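N-acetylmuramoyl-L-alanine amidase XlyA (Bacillus subtilis, PDB 3RDR) cleaves the bond between N-acetylmuramoyl residues and L-amino acids in cell-wall glycopeptides, this chain being the zinc-binding catalytic domain of the autolysin. Local coordinates at residues H32-T37 / G94-E99; D42-A47 / E67-L72. All blocks are in the same frame, centred on the assembly; numbering follows the deposited sequence.

How the contacts relate
Both contacts involve the same mixed sheet, their centres 11 Å apart. Contact 1 joins the parallel strands 28-33 and 92-97 and carries His32, whose ND1 binds zinc. Contact 2 lays helix 43-50, the next helix after strand 28-33, against strand 68-70; the side chain of His46 on that helix is about 11 Å from the metal, so contact 2 lies beyond the first coordination shell. The two meet directly by packing: Thr34 CG2 comes within 3.5 Å of His46 NE2, and Cys98 SG lies 3.6 Å from Asp42 C. The first turn of the helix thus rests on Thr34 and Cys98, the residues that directly follow strand 28-33, which carries His32, and its partner 92-97.

Contact 1 of 2, residues H32-T37 / G94-E99; sequences HNTANT and GIEICE. With ZN (zinc ion), chain B.
His32 and Glu96 are a parallel bridge pair with side chains on the same face of the sheet. The Glu96 carboxylate bends toward the histidine's CB, its plane 30° from the ring: the bend at chi2 (-81°) places Glu96 CD beside His32 CB, and Glu96 OE1 ends 3.2 Å from His32 CB. The strand ladder is the tight part. His32 N donates to Ile95 O at 2.7 Å, and Thr34 N reaches Ile97 O at 3.1 Å with an N-H...O angle of 167°. Two donors grip His32 O from opposite faces of its plane, Ile97 N and Asn33 ND2, which also lies 3.6 Å from Ile97 CB; Phe105 of helix 105-122 touches Asn33 and Ile97. From Thr34 and Cys98 on both chains are loop; residues 34-37 are at least partly exposed, Cys98 and Glu99 buried. Ala35 N meets Glu99 OE2 (2.8 Å) from above the carboxylate plane, while Glu99 OE1 salt-bridges Arg143. One water joins Asn33 O to Glu96 OE2, another links Thr34 OG1, Asn36 O and Glu99 N. Near the strand end, His32 NE2 is hydrogen-bonded to His80 and His32 ND1 binds zinc at 2.2 Å, with His133 and Cys141: the His-His-Cys site of the T7 lysozyme-like amidase fold.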
loop_
_atom_site.group_PDB
_atom_site.type_symbol
_atom_site.label_atom_id
_atom_site.label_comp_id
_atom_site.label_asym_id
_atom_site.label_seq_id
_atom_site.Cartn_x
_atom_site.Cartn_y
_atom_site.Cartn_z
ATOM N N HIS A 32 0.399 -5.017 -0.776
ATOM C CA HIS A 32 -0.873 -5.614 -1.180
ATOM C C HIS A 32 -1.012 -5.577 -2.707
ATOM O O HIS A 32 -0.242 -4.915 -3.400
ATOM C CB HIS A 32 -2.067 -4.812 -0.631
ATOM C CG HIS A 32 -2.051 -4.585 0.850
ATOM N ND1 HIS A 32 -2.839 -5.304 1.721
ATOM C CD2 HIS A 32 -1.405 -3.664 1.605
ATOM C CE1 HIS A 32 -2.687 -4.836 2.946
ATOM N NE2 HIS A 32 -1.821 -3.839 2.903
ATOM N N ASN A 33 -2.021 -6.284 -3.205
ATOM C CA ASN A 33 -2.375 -6.306 -4.625
ATOM C C ASN A 33 -3.886 -6.098 -4.550
ATOM O O ASN A 33 -4.558 -6.786 -3.790
ATOM C CB ASN A 33 -2.057 -7.661 -5.276
ATOM C CG ASN A 33 -0.602 -7.778 -5.728
ATOM O OD1 ASN A 33 -0.165 -8.842 -6.167
ATOM N ND2 ASN A 33 0.149 -6.685 -5.629
ATOM N N THR A 34 -4.416 -5.153 -5.320
ATOM C CA THR A 34 -5.848 -4.845 -5.282
ATOM C C THR A 34 -6.804 -5.975 -5.673
ATOM O O THR A 34 -7.961 -5.979 -5.241
ATOM C CB THR A 34 -6.182 -3.644 -6.182
ATOM O OG1 THR A 34 -5.920 -3.990 -7.547
ATOM C CG2 THR A 34 -5.340 -2.428 -5.800
ATOM N N ALA A 35 -6.329 -6.922 -6.483
ATOM C CA ALA A 35 -7.167 -8.027 -6.958
ATOM C C ALA A 35 -8.354 -7.453 -7.743
ATOM O O ALA A 35 -9.452 -8.020 -7.765
ATOM C CB ALA A 35 -7.666 -8.880 -5.778
ATOM N N ASN A 36 -8.115 -6.318 -8.390
ATOM C CA ASN A 36 -9.129 -5.646 -9.190
ATOM C C ASN A 36 -8.561 -5.481 -10.598
ATOM O O ASN A 36 -7.830 -4.527 -10.872
ATOM C CB ASN A 36 -9.439 -4.269 -8.593
ATOM C CG ASN A 36 -10.679 -3.642 -9.196
ATOM O OD1 ASN A 36 -11.083 -3.989 -10.309
ATOM N ND2 ASN A 36 -11.286 -2.702 -8.472
ATOM N N THR A 37 -8.899 -6.409 -11.490
ATOM C CA THR A 37 -8.395 -6.370 -12.861
ATOM C C THR A 37 -9.214 -5.490 -13.808
ATOM O O THR A 37 -8.856 -5.331 -14.974
ATOM C CB THR A 37 -8.337 -7.790 -13.469
ATOM O OG1 THR A 37 -9.637 -8.390 -13.394
ATOM C CG2 THR A 37 -7.331 -8.664 -12.718
ATOM N N GLY A 94 1.069 0.901 4.487
ATOM C CA GLY A 94 0.395 0.015 3.555
ATOM C C GLY A 94 0.469 0.499 2.115
ATOM O O GLY A 94 0.185 1.671 1.828
ATOM N N ILE A 95 0.855 -0.404 1.214
ATOM C CA ILE A 95 0.960 -0.093 -0.211
ATOM C C ILE A 95 0.137 -1.058 -1.063
ATOM O O ILE A 95 0.237 -2.279 -0.916
ATOM C CB ILE A 95 2.431 -0.166 -0.725
ATOM C CG1 ILE A 95 3.305 0.869 -0.011
ATOM C CG2 ILE A 95 2.475 0.121 -2.225
ATOM C CD1 ILE A 95 3.687 0.483 1.388
ATOM N N GLU A 96 -0.680 -0.507 -1.954
ATOM C CA GLU A 96 -1.488 -1.331 -2.845
ATOM C C GLU A 96 -0.946 -1.195 -4.260
ATOM O O GLU A 96 -0.607 -0.092 -4.696
ATOM C CB GLU A 96 -2.958 -0.890 -2.817
ATOM C CG GLU A 96 -3.778 -1.482 -1.676
ATOM C CD GLU A 96 -4.268 -2.899 -1.966
ATOM O OE1 GLU A 96 -3.790 -3.518 -2.942
ATOM O OE2 GLU A 96 -5.128 -3.400 -1.207
ATOM N N ILE A 97 -0.856 -2.313 -4.969
ATOM C CA ILE A 97 -0.383 -2.311 -6.350
ATOM C C ILE A 97 -1.569 -2.705 -7.223
ATOM O O ILE A 97 -2.178 -3.752 -7.016
ATOM C CB ILE A 97 0.776 -3.311 -6.558
ATOM C CG1 ILE A 97 1.957 -2.926 -5.662
ATOM C CG2 ILE A 97 1.232 -3.292 -8.022
ATOM C CD1 ILE A 97 3.153 -3.859 -5.781
ATOM N N CYS A 98 -1.899 -1.855 -8.191
ATOM C CA CYS A 98 -3.036 -2.090 -9.077
ATOM C C CYS A 98 -2.844 -3.202 -10.112
ATOM O O CYS A 98 -1.718 -3.542 -10.483
ATOM C CB CYS A 98 -3.406 -0.787 -9.796
ATOM S SG CYS A 98 -3.947 0.566 -8.696
ATOM N N GLU A 99 -3.968 -3.751 -10.566
ATOM C CA GLU A 99 -3.992 -4.819 -11.558
ATOM C C GLU A 99 -4.929 -4.450 -12.712
ATOM O O GLU A 99 -5.347 -5.325 -13.473
ATOM C CB GLU A 99 -4.494 -6.120 -10.922
ATOM C CG GLU A 99 -3.638 -6.670 -9.781
ATOM C CD GLU A 99 -4.202 -7.963 -9.211
ATOM O OE1 GLU A 99 -4.572 -8.847 -10.010
ATOM O OE2 GLU A 99 -4.272 -8.103 -7.971
HETATM ZN ZN ZN B . -3.929 -7.199 1.293
HETATM O O HOH W 1 -6.085 -5.847 -1.643
HETATM O O HOH W 2 -6.594 -2.476 -9.628
#

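Contact 2 of 2, residues D42-A47 / E67-L72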
loop_
_atom_site.group_PDB
_atom_site.type_symbol
_atom_site.label_atom_id
_atom_site.label_comp_id
_atom_site.label_asym_id
_atom_site.label_seq_id
_atom_site.Cartn_x
_atom_site.Cartn_y
_atom_site.Cartn_z
ATOM N N ASP A 42 -7.432 2.125 -11.446
ATOM C CA ASP A 42 -6.086 2.624 -11.207
ATOM C C ASP A 42 -5.946 3.378 -9.884
ATOM O O ASP A 42 -6.866 3.381 -9.067
ATOM C CB ASP A 42 -5.648 3.507 -12.382
ATOM C CG ASP A 42 -6.507 4.747 -12.539
ATOM O OD1 ASP A 42 -6.416 5.393 -13.601
ATOM O OD2 ASP A 42 -7.266 5.086 -11.606
ATOM N N ALA A 43 -4.794 4.014 -9.682
ATOM C CA ALA A 43 -4.514 4.739 -8.442
ATOM C C ALA A 43 -5.482 5.884 -8.163
ATOM O O ALA A 43 -5.956 6.039 -7.043
ATOM C CB ALA A 43 -3.070 5.259 -8.451
ATOM N N ALA A 44 -5.768 6.689 -9.180
ATOM C CA ALA A 44 -6.692 7.804 -9.017
ATOM C C ALA A 44 -8.079 7.286 -8.644
ATOM O O ALA A 44 -8.762 7.874 -7.801
ATOM C CB ALA A 44 -6.764 8.630 -10.309
ATOM N N ALA A 45 -8.498 6.186 -9.262
ATOM C CA ALA A 45 -9.813 5.620 -8.965
ATOM C C ALA A 45 -9.884 5.165 -7.511
ATOM O O ALA A 45 -10.896 5.378 -6.837
ATOM C CB ALA A 45 -10.122 4.449 -9.908
ATOM N N HIS A 46 -8.821 4.532 -7.018
ATOM C CA HIS A 46 -8.813 4.095 -5.628
ATOM C C HIS A 46 -8.818 5.305 -4.691
ATOM O O HIS A 46 -9.428 5.267 -3.632
ATOM C CB HIS A 46 -7.599 3.204 -5.333
ATOM C CG HIS A 46 -7.758 1.794 -5.813
ATOM N ND1 HIS A 46 -7.636 1.438 -7.140
ATOM C CD2 HIS A 46 -8.073 0.657 -5.147
ATOM C CE1 HIS A 46 -7.871 0.144 -7.271
ATOM N NE2 HIS A 46 -8.138 -0.353 -6.077
ATOM N N ALA A 47 -8.138 6.378 -5.083
ATOM C CA ALA A 47 -8.100 7.589 -4.263
ATOM C C ALA A 47 -9.517 8.119 -4.052
ATOM O O ALA A 47 -9.874 8.555 -2.957
ATOM C CB ALA A 47 -7.246 8.652 -4.938
ATOM N N GLU A 67 1.294 6.428 -12.068
ATOM C CA GLU A 67 1.561 7.271 -10.911
ATOM C C GLU A 67 1.248 6.622 -9.574
ATOM O O GLU A 67 0.845 5.463 -9.508
ATOM C CB GLU A 67 0.768 8.566 -11.045
ATOM C CG GLU A 67 -0.682 8.330 -11.407
ATOM C CD GLU A 67 -1.382 9.601 -11.813
ATOM O OE1 GLU A 67 -0.686 10.539 -12.261
ATOM O OE2 GLU A 67 -2.625 9.658 -11.702
ATOM N N ILE A 68 1.431 7.403 -8.513
ATOM C CA ILE A 68 1.197 6.955 -7.147
ATOM C C ILE A 68 0.344 7.987 -6.418
ATOM O O ILE A 68 0.595 9.187 -6.521
ATOM C CB ILE A 68 2.535 6.812 -6.383
ATOM C CG1 ILE A 68 3.425 5.775 -7.065
ATOM C CG2 ILE A 68 2.275 6.411 -4.936
ATOM C CD1 ILE A 68 4.840 5.749 -6.524
ATOM N N TYR A 69 -0.668 7.514 -5.697
ATOM C CA TYR A 69 -1.542 8.385 -4.924
ATOM C C TYR A 69 -1.365 8.052 -3.448
ATOM O O TYR A 69 -1.259 6.880 -3.085
ATOM C CB TYR A 69 -3.012 8.183 -5.311
ATOM C CG TYR A 69 -3.509 9.118 -6.393
ATOM C CD1 TYR A 69 -3.105 8.963 -7.724
ATOM C CD2 TYR A 69 -4.371 10.172 -6.084
ATOM C CE1 TYR A 69 -3.549 9.837 -8.717
ATOM C CE2 TYR A 69 -4.821 11.054 -7.070
ATOM C CZ TYR A 69 -4.405 10.881 -8.382
ATOM O OH TYR A 69 -4.841 11.754 -9.354
ATOM N N GLN A 70 -1.320 9.080 -2.605
ATOM C CA GLN A 70 -1.174 8.891 -1.161
ATOM C C GLN A 70 -2.496 9.303 -0.518
ATOM O O GLN A 70 -2.972 10.419 -0.714
ATOM C CB GLN A 70 -0.035 9.751 -0.613
ATOM C CG GLN A 70 0.402 9.374 0.795
ATOM C CD GLN A 70 1.415 10.350 1.368
ATOM O OE1 GLN A 70 2.199 10.943 0.633
ATOM N NE2 GLN A 70 1.411 10.508 2.682
ATOM N N HIS A 71 -3.073 8.395 0.259
ATOM C CA HIS A 71 -4.363 8.622 0.892
ATOM C C HIS A 71 -4.274 8.989 2.367
ATOM O O HIS A 71 -5.245 9.463 2.954
ATOM C CB HIS A 71 -5.207 7.356 0.747
ATOM C CG HIS A 71 -5.069 6.691 -0.586
ATOM N ND1 HIS A 71 -5.638 7.197 -1.735
ATOM C CD2 HIS A 71 -4.403 5.570 -0.956
ATOM C CE1 HIS A 71 -5.330 6.417 -2.756
ATOM N NE2 HIS A 71 -4.582 5.423 -2.310
ATOM N N LEU A 72 -3.107 8.767 2.959
ATOM C CA LEU A 72 -2.899 9.025 4.377
ATOM C C LEU A 72 -1.496 9.562 4.632
ATOM O O LEU A 72 -0.556 9.239 3.899
ATOM C CB LEU A 72 -3.051 7.713 5.154
ATOM C CG LEU A 72 -4.291 7.235 5.913
ATOM C CD1 LEU A 72 -5.567 7.875 5.420
ATOM C CD2 LEU A 72 -4.342 5.720 5.798
HETATM O O HOH W 3 -3.797 6.882 -11.381
HETATM O O HOH W 4 -7.694 9.037 -1.208
#
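Tyr69 lies against the alanine-rich first turn of helix 43-50, on the side of the strand away from Ile68, which points to helix 105-122. Tyr69 CB is 4.0 Å from Ala43 O, and Tyr69 CG lies by Ala43 O and Ala47 CB. Tyr69 CD1 meets Ala43 CB at 3.8 Å, and Tyr69 CD2 approaches Ala47 CB at 3.4 Å, where Tyr69 CE2 also lies. Tyr69 CE1 and CZ lie by Ala44, whose CA sits over one ring face, 3.9 Å from the centroid and 15° off the normal, a CH-pi contact. Tyr69 OH ends 3.8 Å from Ala44 CB. Just past the strand, His71 turns the edge of its ring to the helix, with His71 CE1 3.4 Å from Ala47 CA, and His71 NE2 is bonded to Thr62 OG1. One water joins Ala44 N and Glu67 OE2, another Ala47 O and His71 ND1. Asp42 caps the helix, its OD2 accepting from Ala45 N, and His46 ND1 donates to Asp42 O with an N-H...O angle of 171°. The axes of helix 43-47 and strand 68-70 are 17° apart. No direct hydrogen bond crosses, which implies cohesion by alanines packed on Tyr69 and against the His71 edge, with water bridging polar groups.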